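Local coordinates for D-mannose isomerase (PDB 5X32), which catalyses the reversible isomerization of D-mannose to D-fructose, acts less efficiently on D-lyxose, and does not use D-glucose, at residues Leu130-Ala133 and Glu134-Glu138; Lys204-Cys207 and Gln208-Ser212; Glu342-Trp345 and Asn346-Asp350. One frame throughout, in Å; residues are numbered along the deposited sequence.

Interaction 1. Residues Leu130-Ala133 and Glu134-Glu138; sequences LSEA and EVWIE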
ATOM      1  N   LEU A 130      10.320  17.869   8.509  1.00 76.20           N
ATOM      2  CA  LEU A 130       9.308  18.586   9.260  1.00 70.62           C
ATOM      3  C   LEU A 130       9.364  18.001  10.651  1.00 76.83           C
ATOM      4  O   LEU A 130       8.732  16.974  10.926  1.00 76.47           O
ATOM      5  CB  LEU A 130       7.916  18.431   8.650  1.00 72.86           C
ATOM      6  CG  LEU A 130       7.493  19.426   7.562  1.00 70.58           C
ATOM      7  CD1 LEU A 130       8.387  19.297   6.339  1.00 72.34           C
ATOM      8  CD2 LEU A 130       6.021  19.258   7.181  1.00 60.06           C
ATOM      9  N   SER A 131      10.143  18.657  11.513  1.00 79.80           N
ATOM     10  CA  SER A 131      10.445  18.185  12.867  1.00 73.79           C
ATOM     11  C   SER A 131       9.170  17.864  13.622  1.00 72.41           C
ATOM     12  O   SER A 131       9.130  16.968  14.467  1.00 69.14           O
ATOM     13  CB  SER A 131      11.259  19.231  13.622  1.00 74.47           C
ATOM     14  OG  SER A 131      12.138  19.914  12.746  1.00 78.76           O
ATOM     15  N   GLU A 132       8.139  18.641  13.307  1.00 72.94           N
ATOM     16  CA  GLU A 132       6.856  18.581  13.978  1.00 73.54           C
ATOM     17  C   GLU A 132       6.112  17.262  13.765  1.00 77.17           C
ATOM     18  O   GLU A 132       5.281  16.848  14.579  1.00 75.21           O
ATOM     19  CB  GLU A 132       5.994  19.742  13.491  1.00 70.77           C
ATOM     20  CG  GLU A 132       4.852  20.033  14.416  1.00 80.22           C
ATOM     21  CD  GLU A 132       5.309  20.097  15.866  1.00 89.24           C
ATOM     22  OE1 GLU A 132       6.225  20.900  16.170  1.00 92.59           O
ATOM     23  OE2 GLU A 132       4.772  19.324  16.694  1.00 83.63           O
ATOM     24  N   ALA A 133       6.420  16.593  12.664  1.00 74.46           N
ATOM     25  CA  ALA A 133       5.694  15.395  12.301  1.00 69.55           C
ATOM     26  C   ALA A 133       5.794  14.344  13.403  1.00 72.54           C
ATOM     27  O   ALA A 133       4.869  13.547  13.599  1.00 71.50           O
ATOM     28  CB  ALA A 133       6.209  14.844  10.984  1.00 69.22           C
ATOM     29  N   GLU A 134       6.920  14.344  14.114  1.00 74.36           N
ATOM     30  CA  GLU A 134       7.146  13.375  15.176  1.00 72.82           C
ATOM     31  C   GLU A 134       6.006  13.446  16.174  1.00 69.71           C
ATOM     32  O   GLU A 134       5.506  12.421  16.631  1.00 67.52           O
ATOM     33  CB  GLU A 134       8.489  13.631  15.862  1.00 71.60           C
ATOM     34  CG  GLU A 134       8.801  12.636  16.955  1.00 77.62           C
ATOM     35  CD  GLU A 134      10.289  12.462  17.169  1.00 85.86           C
ATOM     36  OE1 GLU A 134      11.047  13.361  16.737  1.00 86.34           O
ATOM     37  OE2 GLU A 134      10.703  11.407  17.712  1.00 86.43           O
ATOM     38  N   VAL A 135       5.555  14.672  16.431  1.00 71.06           N
ATOM     39  CA  VAL A 135       4.400  14.928  17.285  1.00 73.16           C
ATOM     40  C   VAL A 135       3.099  14.512  16.603  1.00 71.04           C
ATOM     41  O   VAL A 135       2.258  13.857  17.228  1.00 72.02           O
ATOM     42  CB  VAL A 135       4.295  16.425  17.698  1.00 74.95           C
ATOM     43  CG1 VAL A 135       2.959  16.706  18.373  1.00 65.46           C
ATOM     44  CG2 VAL A 135       5.458  16.829  18.604  1.00 65.47           C
ATOM     45  N   TRP A 136       2.944  14.871  15.325  1.00 67.55           N
ATOM     46  CA  TRP A 136       1.745  14.509  14.567  1.00 63.04           C
ATOM     47  C   TRP A 136       1.534  12.995  14.576  1.00 67.11           C
ATOM     48  O   TRP A 136       0.427  12.506  14.833  1.00 65.73           O
ATOM     49  CB  TRP A 136       1.862  14.997  13.136  1.00 63.27           C
ATOM     50  CG  TRP A 136       1.957  16.462  13.018  1.00 71.56           C
ATOM     51  CD1 TRP A 136       1.569  17.380  13.943  1.00 66.71           C
ATOM     52  CD2 TRP A 136       2.480  17.205  11.905  1.00 72.05           C
ATOM     53  NE1 TRP A 136       1.805  18.646  13.475  1.00 71.78           N
ATOM     54  CE2 TRP A 136       2.366  18.571  12.230  1.00 69.35           C
ATOM     55  CE3 TRP A 136       3.026  16.847  10.667  1.00 65.59           C
ATOM     56  CZ2 TRP A 136       2.780  19.582  11.367  1.00 61.41           C
ATOM     57  CZ3 TRP A 136       3.442  17.855   9.809  1.00 66.62           C
ATOM     58  CH2 TRP A 136       3.316  19.206  10.165  1.00 64.24           C
ATOM     59  N   ILE A 137       2.618  12.260  14.347  1.00 65.44           N
ATOM     60  CA  ILE A 137       2.559  10.809  14.348  1.00 66.72           C
ATOM     61  C   ILE A 137       2.015  10.392  15.694  1.00 70.84           C
ATOM     62  O   ILE A 137       1.013   9.639  15.816  1.00 66.69           O
ATOM     63  CB  ILE A 137       3.953  10.179  14.139  1.00 63.07           C
ATOM     64  CG1 ILE A 137       4.497  10.491  12.747  1.00 60.67           C
ATOM     65  CG2 ILE A 137       3.904   8.686  14.398  1.00 60.00           C
ATOM     66  CD1 ILE A 137       5.931  10.096  12.570  1.00 60.36           C
ATOM     67  N   GLU A 138       2.629  11.003  16.702  1.00 70.35           N
ATOM     68  CA  GLU A 138       2.343  10.683  18.090  1.00 73.88           C
ATOM     69  C   GLU A 138       0.880  11.006  18.379  1.00 70.16           C
ATOM     70  O   GLU A 138       0.206  10.235  19.070  1.00 67.03           O
ATOM     71  CB  GLU A 138       3.314  11.436  19.005  1.00 73.10           C
ATOM     72  CG  GLU A 138       2.924  11.579  20.452  1.00 76.10           C
ATOM     73  CD  GLU A 138       3.915  12.465  21.214  1.00 87.40           C
ATOM     74  OE1 GLU A 138       5.125  12.483  20.874  1.00 79.80           O
ATOM     75  OE2 GLU A 138       3.466  13.188  22.129  1.00 95.17           O
TER

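Interaction 2. Residues Lys204-Cys207 and Gln208-Ser212; sequences KNIC and QKQAS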
ATOM      1  N   LYS A 204       1.883 -10.482  14.023  1.00 56.85           N
ATOM      2  CA  LYS A 204       1.612 -11.773  14.662  1.00 61.28           C
ATOM      3  C   LYS A 204       0.129 -12.116  14.607  1.00 62.85           C
ATOM      4  O   LYS A 204      -0.249 -13.259  14.296  1.00 58.05           O
ATOM      5  CB  LYS A 204       2.083 -11.794  16.117  1.00 66.31           C
ATOM      6  CG  LYS A 204       1.749 -13.114  16.832  1.00 59.77           C
ATOM      7  CD  LYS A 204       2.805 -13.534  17.837  1.00 63.61           C
ATOM      8  CE  LYS A 204       3.909 -14.329  17.163  1.00 73.02           C
ATOM      9  NZ  LYS A 204       5.168 -14.435  17.939  1.00 73.45           N
ATOM     10  N   ASN A 205      -0.700 -11.143  14.984  1.00 55.53           N
ATOM     11  CA  ASN A 205      -2.136 -11.365  15.080  1.00 58.85           C
ATOM     12  C   ASN A 205      -2.854 -11.660  13.778  1.00 62.09           C
ATOM     13  O   ASN A 205      -3.831 -12.426  13.756  1.00 64.50           O
ATOM     14  CB  ASN A 205      -2.782 -10.181  15.768  1.00 58.34           C
ATOM     15  CG  ASN A 205      -2.659 -10.293  17.248  1.00 64.82           C
ATOM     16  OD1 ASN A 205      -2.835 -11.390  17.781  1.00 57.99           O
ATOM     17  ND2 ASN A 205      -2.344  -9.191  17.933  1.00 65.57           N
ATOM     18  N   ILE A 206      -2.352 -11.091  12.690  1.00 55.91           N
ATOM     19  CA  ILE A 206      -2.989 -11.287  11.403  1.00 54.46           C
ATOM     20  C   ILE A 206      -2.387 -12.531  10.754  1.00 56.64           C
ATOM     21  O   ILE A 206      -3.109 -13.447  10.333  1.00 53.42           O
ATOM     22  CB  ILE A 206      -2.823 -10.048  10.495  1.00 58.06           C
ATOM     23  CG1 ILE A 206      -3.568  -8.857  11.092  1.00 54.61           C
ATOM     24  CG2 ILE A 206      -3.347 -10.339   9.107  1.00 52.97           C
ATOM     25  CD1 ILE A 206      -5.055  -9.050  11.099  1.00 59.00           C
ATOM     26  N   CYS A 207      -1.059 -12.572  10.704  1.00 51.70           N
ATOM     27  CA  CYS A 207      -0.370 -13.655  10.027  1.00 55.49           C
ATOM     28  C   CYS A 207      -0.317 -14.973  10.793  1.00 56.99           C
ATOM     29  O   CYS A 207      -0.138 -16.014  10.181  1.00 57.59           O
ATOM     30  CB  CYS A 207       1.057 -13.223   9.702  1.00 54.28           C
ATOM     31  SG  CYS A 207       1.107 -11.980   8.432  1.00 61.80           S
ATOM     32  N   GLN A 208      -0.472 -14.952  12.115  1.00 59.36           N
ATOM     33  CA  GLN A 208      -0.578 -16.216  12.831  1.00 61.08           C
ATOM     34  C   GLN A 208      -1.996 -16.490  13.292  1.00 60.99           C
ATOM     35  O   GLN A 208      -2.645 -17.401  12.773  1.00 55.39           O
ATOM     36  CB  GLN A 208       0.386 -16.256  14.004  1.00 58.56           C
ATOM     37  CG  GLN A 208       1.738 -16.623  13.508  1.00 68.86           C
ATOM     38  CD  GLN A 208       2.727 -16.975  14.589  1.00 71.13           C
ATOM     39  OE1 GLN A 208       2.724 -16.386  15.653  1.00 67.73           O
ATOM     40  NE2 GLN A 208       3.596 -17.955  14.304  1.00 77.26           N
ATOM     41  N   LYS A 209      -2.493 -15.670  14.221  1.00 63.00           N
ATOM     42  CA  LYS A 209      -3.778 -15.965  14.837  1.00 60.99           C
ATOM     43  C   LYS A 209      -4.901 -15.936  13.820  1.00 65.20           C
ATOM     44  O   LYS A 209      -5.548 -16.957  13.594  1.00 66.34           O
ATOM     45  CB  LYS A 209      -4.118 -14.999  15.950  1.00 58.89           C
ATOM     46  CG  LYS A 209      -5.485 -15.323  16.540  1.00 60.72           C
ATOM     47  CD  LYS A 209      -5.738 -14.568  17.830  1.00 63.62           C
ATOM     48  CE  LYS A 209      -5.664 -13.044  17.642  1.00 61.75           C
ATOM     49  NZ  LYS A 209      -6.688 -12.334  18.458  1.00 60.11           N
ATOM     50  N   GLN A 210      -5.138 -14.782  13.202  1.00 62.56           N
ATOM     51  CA  GLN A 210      -6.244 -14.685  12.250  1.00 64.92           C
ATOM     52  C   GLN A 210      -6.084 -15.608  11.047  1.00 60.74           C
ATOM     53  O   GLN A 210      -7.079 -16.079  10.498  1.00 60.55           O
ATOM     54  CB  GLN A 210      -6.433 -13.243  11.780  1.00 65.43           C
ATOM     55  CG  GLN A 210      -6.850 -12.322  12.899  1.00 62.78           C
ATOM     56  CD  GLN A 210      -8.018 -12.882  13.680  1.00 62.26           C
ATOM     57  OE1 GLN A 210      -7.932 -13.055  14.886  1.00 66.81           O
ATOM     58  NE2 GLN A 210      -9.125 -13.151  12.997  1.00 62.09           N
ATOM     59  N   ALA A 211      -4.846 -15.862  10.637  1.00 61.41           N
ATOM     60  CA  ALA A 211      -4.592 -16.778   9.527  1.00 59.52           C
ATOM     61  C   ALA A 211      -5.008 -18.217   9.839  1.00 55.87           C
ATOM     62  O   ALA A 211      -5.607 -18.885   8.993  1.00 55.49           O
ATOM     63  CB  ALA A 211      -3.126 -16.730   9.138  1.00 53.35           C
ATOM     64  N   SER A 212      -4.739 -18.672  11.062  1.00 60.05           N
ATOM     65  CA  SER A 212      -5.023 -20.061  11.467  1.00 60.30           C
ATOM     66  C   SER A 212      -6.482 -20.434  11.298  1.00 61.53           C
ATOM     67  O   SER A 212      -6.813 -21.609  11.165  1.00 64.82           O
ATOM     68  CB  SER A 212      -4.643 -20.294  12.931  1.00 57.35           C
ATOM     69  OG  SER A 212      -3.255 -20.146  13.157  1.00 63.07           O
TER

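Interaction 3. Residues Glu342-Trp345 and Asn346-Asp350; sequences EFSW and NHMID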
ATOM      1  N   GLU A 342       8.385  -9.192 -16.088  1.00 56.48           N
ATOM      2  CA  GLU A 342       8.145  -9.388 -17.519  1.00 56.99           C
ATOM      3  C   GLU A 342       6.685  -9.129 -17.840  1.00 52.22           C
ATOM      4  O   GLU A 342       6.375  -8.324 -18.723  1.00 50.28           O
ATOM      5  CB  GLU A 342       8.571 -10.783 -17.967  1.00 53.74           C
ATOM      6  CG  GLU A 342      10.078 -10.884 -18.142  1.00 61.93           C
ATOM      7  CD  GLU A 342      10.595 -12.319 -18.234  1.00 72.42           C
ATOM      8  OE1 GLU A 342       9.780 -13.264 -18.378  1.00 72.74           O
ATOM      9  OE2 GLU A 342      11.831 -12.496 -18.141  1.00 73.02           O
ATOM     10  N   PHE A 343       5.790  -9.762 -17.089  1.00 47.53           N
ATOM     11  CA  PHE A 343       4.371  -9.522 -17.306  1.00 49.58           C
ATOM     12  C   PHE A 343       4.053  -8.027 -17.198  1.00 52.72           C
ATOM     13  O   PHE A 343       3.319  -7.477 -18.030  1.00 55.41           O
ATOM     14  CB  PHE A 343       3.519 -10.291 -16.295  1.00 45.30           C
ATOM     15  CG  PHE A 343       2.069  -9.886 -16.310  1.00 48.45           C
ATOM     16  CD1 PHE A 343       1.203 -10.384 -17.262  1.00 51.46           C
ATOM     17  CD2 PHE A 343       1.586  -8.953 -15.404  1.00 47.66           C
ATOM     18  CE1 PHE A 343      -0.130 -10.004 -17.287  1.00 53.16           C
ATOM     19  CE2 PHE A 343       0.262  -8.575 -15.423  1.00 50.52           C
ATOM     20  CZ  PHE A 343      -0.597  -9.103 -16.373  1.00 52.12           C
ATOM     21  N   SER A 344       4.616  -7.381 -16.176  1.00 46.74           N
ATOM     22  CA  SER A 344       4.372  -5.962 -15.933  1.00 51.97           C
ATOM     23  C   SER A 344       4.839  -5.036 -17.071  1.00 53.53           C
ATOM     24  O   SER A 344       4.126  -4.112 -17.491  1.00 50.09           O
ATOM     25  CB  SER A 344       5.047  -5.548 -14.624  1.00 46.07           C
ATOM     26  OG  SER A 344       4.440  -6.202 -13.528  1.00 43.88           O
ATOM     27  N   TRP A 345       6.047  -5.292 -17.546  1.00 50.38           N
ATOM     28  CA  TRP A 345       6.653  -4.527 -18.610  1.00 55.12           C
ATOM     29  C   TRP A 345       5.840  -4.663 -19.890  1.00 60.45           C
ATOM     30  O   TRP A 345       5.640  -3.680 -20.634  1.00 56.35           O
ATOM     31  CB  TRP A 345       8.078  -4.998 -18.838  1.00 58.44           C
ATOM     32  CG  TRP A 345       8.898  -4.078 -19.663  1.00 59.79           C
ATOM     33  CD1 TRP A 345       9.333  -4.294 -20.940  1.00 58.37           C
ATOM     34  CD2 TRP A 345       9.443  -2.821 -19.257  1.00 54.22           C
ATOM     35  NE1 TRP A 345      10.096  -3.234 -21.360  1.00 61.99           N
ATOM     36  CE2 TRP A 345      10.177  -2.312 -20.348  1.00 59.81           C
ATOM     37  CE3 TRP A 345       9.367  -2.063 -18.087  1.00 57.43           C
ATOM     38  CZ2 TRP A 345      10.832  -1.081 -20.303  1.00 56.42           C
ATOM     39  CZ3 TRP A 345      10.023  -0.843 -18.040  1.00 55.24           C
ATOM     40  CH2 TRP A 345      10.751  -0.368 -19.139  1.00 55.30           C
ATOM     41  N   ASN A 346       5.368  -5.887 -20.137  1.00 50.17           N
ATOM     42  CA  ASN A 346       4.611  -6.182 -21.352  1.00 52.31           C
ATOM     43  C   ASN A 346       3.121  -5.795 -21.298  1.00 52.37           C
ATOM     44  O   ASN A 346       2.464  -5.780 -22.331  1.00 53.71           O
ATOM     45  CB  ASN A 346       4.724  -7.684 -21.704  1.00 52.42           C
ATOM     46  CG  ASN A 346       6.134  -8.086 -22.075  1.00 48.91           C
ATOM     47  OD1 ASN A 346       6.890  -7.284 -22.602  1.00 60.15           O
ATOM     48  ND2 ASN A 346       6.494  -9.321 -21.803  1.00 48.45           N
ATOM     49  N   HIS A 347       2.561  -5.539 -20.119  1.00 52.41           N
ATOM     50  CA  HIS A 347       1.110  -5.298 -20.061  1.00 53.35           C
ATOM     51  C   HIS A 347       0.582  -4.212 -19.087  1.00 60.81           C
ATOM     52  O   HIS A 347      -0.514  -3.679 -19.295  1.00 61.49           O
ATOM     53  CB  HIS A 347       0.416  -6.622 -19.735  1.00 55.89           C
ATOM     54  CG  HIS A 347       0.708  -7.698 -20.730  1.00 62.70           C
ATOM     55  ND1 HIS A 347       0.093  -7.757 -21.962  1.00 57.51           N
ATOM     56  CD2 HIS A 347       1.576  -8.736 -20.689  1.00 53.83           C
ATOM     57  CE1 HIS A 347       0.558  -8.796 -22.629  1.00 60.46           C
ATOM     58  NE2 HIS A 347       1.462  -9.402 -21.880  1.00 58.57           N
ATOM     59  N   MET A 348       1.326  -3.904 -18.023  1.00 52.40           N
ATOM     60  CA  MET A 348       0.814  -3.021 -16.988  1.00 48.63           C
ATOM     61  C   MET A 348       1.347  -1.618 -17.136  1.00 56.08           C
ATOM     62  O   MET A 348       0.731  -0.652 -16.674  1.00 57.57           O
ATOM     63  CB  MET A 348       1.170  -3.534 -15.586  1.00 55.90           C
ATOM     64  CG  MET A 348       0.662  -4.920 -15.241  1.00 54.57           C
ATOM     65  SD  MET A 348      -1.120  -5.065 -15.385  1.00 66.76           S
ATOM     66  CE  MET A 348      -1.691  -4.255 -13.932  1.00 45.96           C
ATOM     67  N   ILE A 349       2.523  -1.504 -17.729  1.00 52.96           N
ATOM     68  CA  ILE A 349       3.225  -0.235 -17.718  1.00 52.63           C
ATOM     69  C   ILE A 349       3.058   0.567 -19.003  1.00 55.57           C
ATOM     70  O   ILE A 349       3.460   0.120 -20.068  1.00 61.12           O
ATOM     71  CB  ILE A 349       4.694  -0.491 -17.442  1.00 52.12           C
ATOM     72  CG1 ILE A 349       4.822  -1.047 -16.022  1.00 52.44           C
ATOM     73  CG2 ILE A 349       5.497   0.762 -17.607  1.00 46.61           C
ATOM     74  CD1 ILE A 349       6.185  -1.554 -15.669  1.00 53.34           C
ATOM     75  N   ASP A 350       2.485   1.766 -18.897  1.00 59.48           N
ATOM     76  CA  ASP A 350       2.285   2.625 -20.077  1.00 61.19           C
ATOM     77  C   ASP A 350       3.625   3.241 -20.464  1.00 59.75           C
ATOM     78  O   ASP A 350       4.137   4.133 -19.779  1.00 56.45           O
ATOM     79  CB  ASP A 350       1.247   3.722 -19.800  1.00 62.11           C
ATOM     80  CG  ASP A 350       0.906   4.562 -21.040  1.00 61.72           C
ATOM     81  OD1 ASP A 350       1.729   4.642 -21.972  1.00 64.83           O
ATOM     82  OD2 ASP A 350      -0.201   5.145 -21.090  1.00 56.56           O
TER

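Interaction 1. Residues Leu130-Ala133 and Glu134-Glu138
Leu130 to Ala133 form a type I beta turn that runs straight into the helix carrying Glu134 to Glu138. The carbonyls of the turn meet the amides of the first helical residues. Trp136 N donates to Glu132 O at 3.2 Å. Ile137 N donates to Ala133 O at 2.7 Å. Two further bonds are weak: Val135 N to the same Glu132 O, and Glu134 N to Ser131 O.

The side-chain contact centres on the indole of Trp136, which folds back over the turn. Its CG lies anti to its own carbonyl carbon (chi1 -63°), and this turns the ring toward Glu132 and Ala133. Glu132 supplies the aliphatic part of its chain to one face of the indole. Its CB sits 4.2 Å from the centroid of the six-membered ring of Trp136, in a CH-pi contact. Glu132 CG is closer to the rim, 3.5 Å from Trp136 NE1. The chain then bends at chi2, and OE2 ends beside Val135. The carboxylate therefore does not stack on the indole; the two planes are 56° apart. Ala133 CB meets Trp136 CE3 at 3.8 Å. Leu130 comes in at the edge of the ring, near its plane, with CD2 3.9 Å from Trp136 CZ3.

The arrangement is a tryptophan folded against the turn that leads into its own helix. The turn joins helix 112-127 to helix 133-147. Arg86 of helix 72-89 makes a cation-pi contact with Trp136, and Leu130 packs on Val79 and Ile82 of that helix. Ala133 rests on helix 112-127, while Ile137 reaches Tyr122 there and Ala186 and Thr190 of helix 173-190.

Interaction 2. Residues Lys204-Cys207 and Gln208-Ser212
Lys204 to Ser212 form the last turns of one helix, and where Lys204-Cys207 meets Gln208-Ser212 the helix widens into a pi-type turn. Lys204 O marks the change. It accepts Gln208 N, four residues on, at 2.8 Å, and Lys209 N, five residues on, at 3.3 Å. The first donor stands 36° out of the carbonyl plane; the second lies in it. The wider pattern continues with Gln210 N to Asn205 O at 2.8 Å and a weak bond from Ala211 N to Ile206 O.

Asn205 and Lys209 lie side by side and point the same way. Asn205 OD1 meets the methylene CE of Lys209 at 3.3 Å. The ammonium passes on to the backbone O of His153, and Asn205 ND2 makes a weak bond to Gly154 O. Gln210 CG sits 4.1 Å from CD1 of Ile206. A bend at chi2 (-50°) then sends the amide of Gln210 away from the helix, and NE2 bonds to the backbone O of Trp227. At the end of the segment, Gln208 O accepts both Ser212 N and, at 2.8 Å, Ser212 OG. The two donors come from opposite faces of the carbonyl.

Ile206 also packs on Leu155 and Trp255. Its side chain lies about 8 Å from that of His251, a probable proton donor or acceptor. The chemistry is thus divided: backbone bonds within the helix hold the wide turn, while the polar ends of Lys209 and Gln210, and more weakly Asn205, link the helix to backbone carbonyls of neighbouring loops.

Interaction 3. Residues Glu342-Trp345 and Asn346-Asp350
Met348 reaches back to Ser344 and Phe343 near the end of helix 331-347. Its CB lies 3.6 Å from Ser344 O. CG of Met348 comes next and meets the Phe343 ring obliquely, 3.7 Å from CE2, with the CA of Ser344 also close. The chain bends at chi2 (-57°), and SD of Met348 stays beside the same ring, 3.8 Å from Phe343 CE2. This is a Met-aromatic contact. It is oblique, with the sulfur 62° off the ring normal. A further bend at chi3 leads the methyl CE away.

The Phe343 ring also meets His347. CB of His347 stands over one face, toward the rim, and His347 CD2 is 3.8 Å from Phe343 CD1. The ring planes are 33° apart, so the pair is oblique. With an alanine at Phe343, CG and SD of Met348 would probably lose their aromatic neighbour, and the His347 ring would probably lose one of its supports.

The backbone brings these groups together. Asn346 N donates to Glu342 O at 3.0 Å, and Met348 N to Ser344 O at 2.9 Å. Ser344 O also receives weak bonds from His347 N and Ile349 N, so several amides converge on one carbonyl as the helix gives way to loop. Ile349 CD1 touches Trp345 CE3 at 4.0 Å.

The contact lies near the end of helix 331-347. Phe343 and Ser344 touch Gln314 of helix 311-328, and Met348 touches Phe311 there. Trp356 from a loop also packs on Met348. His347 and Met348 reach Leu360 of strand 359-360, while Trp345 meets Phe11 of helix 9-23.

The three contacts follow one another along the chain and lie on or at the ends of three different helices: 133-147, 193-212 and 331-347. Interaction 1 is at the start of its helix; interactions 2 and 3 are at or near the ends of theirs. Centre to centre, interaction 1 is about 31 Å from interaction 2 and about 38 Å from interaction 3, on the opposite side of the chain's centre. The centres of interactions 2 and 3 are about 33 Å apart. All fall within the N-acylglucosamine 2-epimerase family region, whose members fold as an (alpha/alpha)6 barrel. Interactions 2 and 3 lie nearer the probable catalytic His251 and His380. The three are separate local contacts at helix ends, with no direct touch between them.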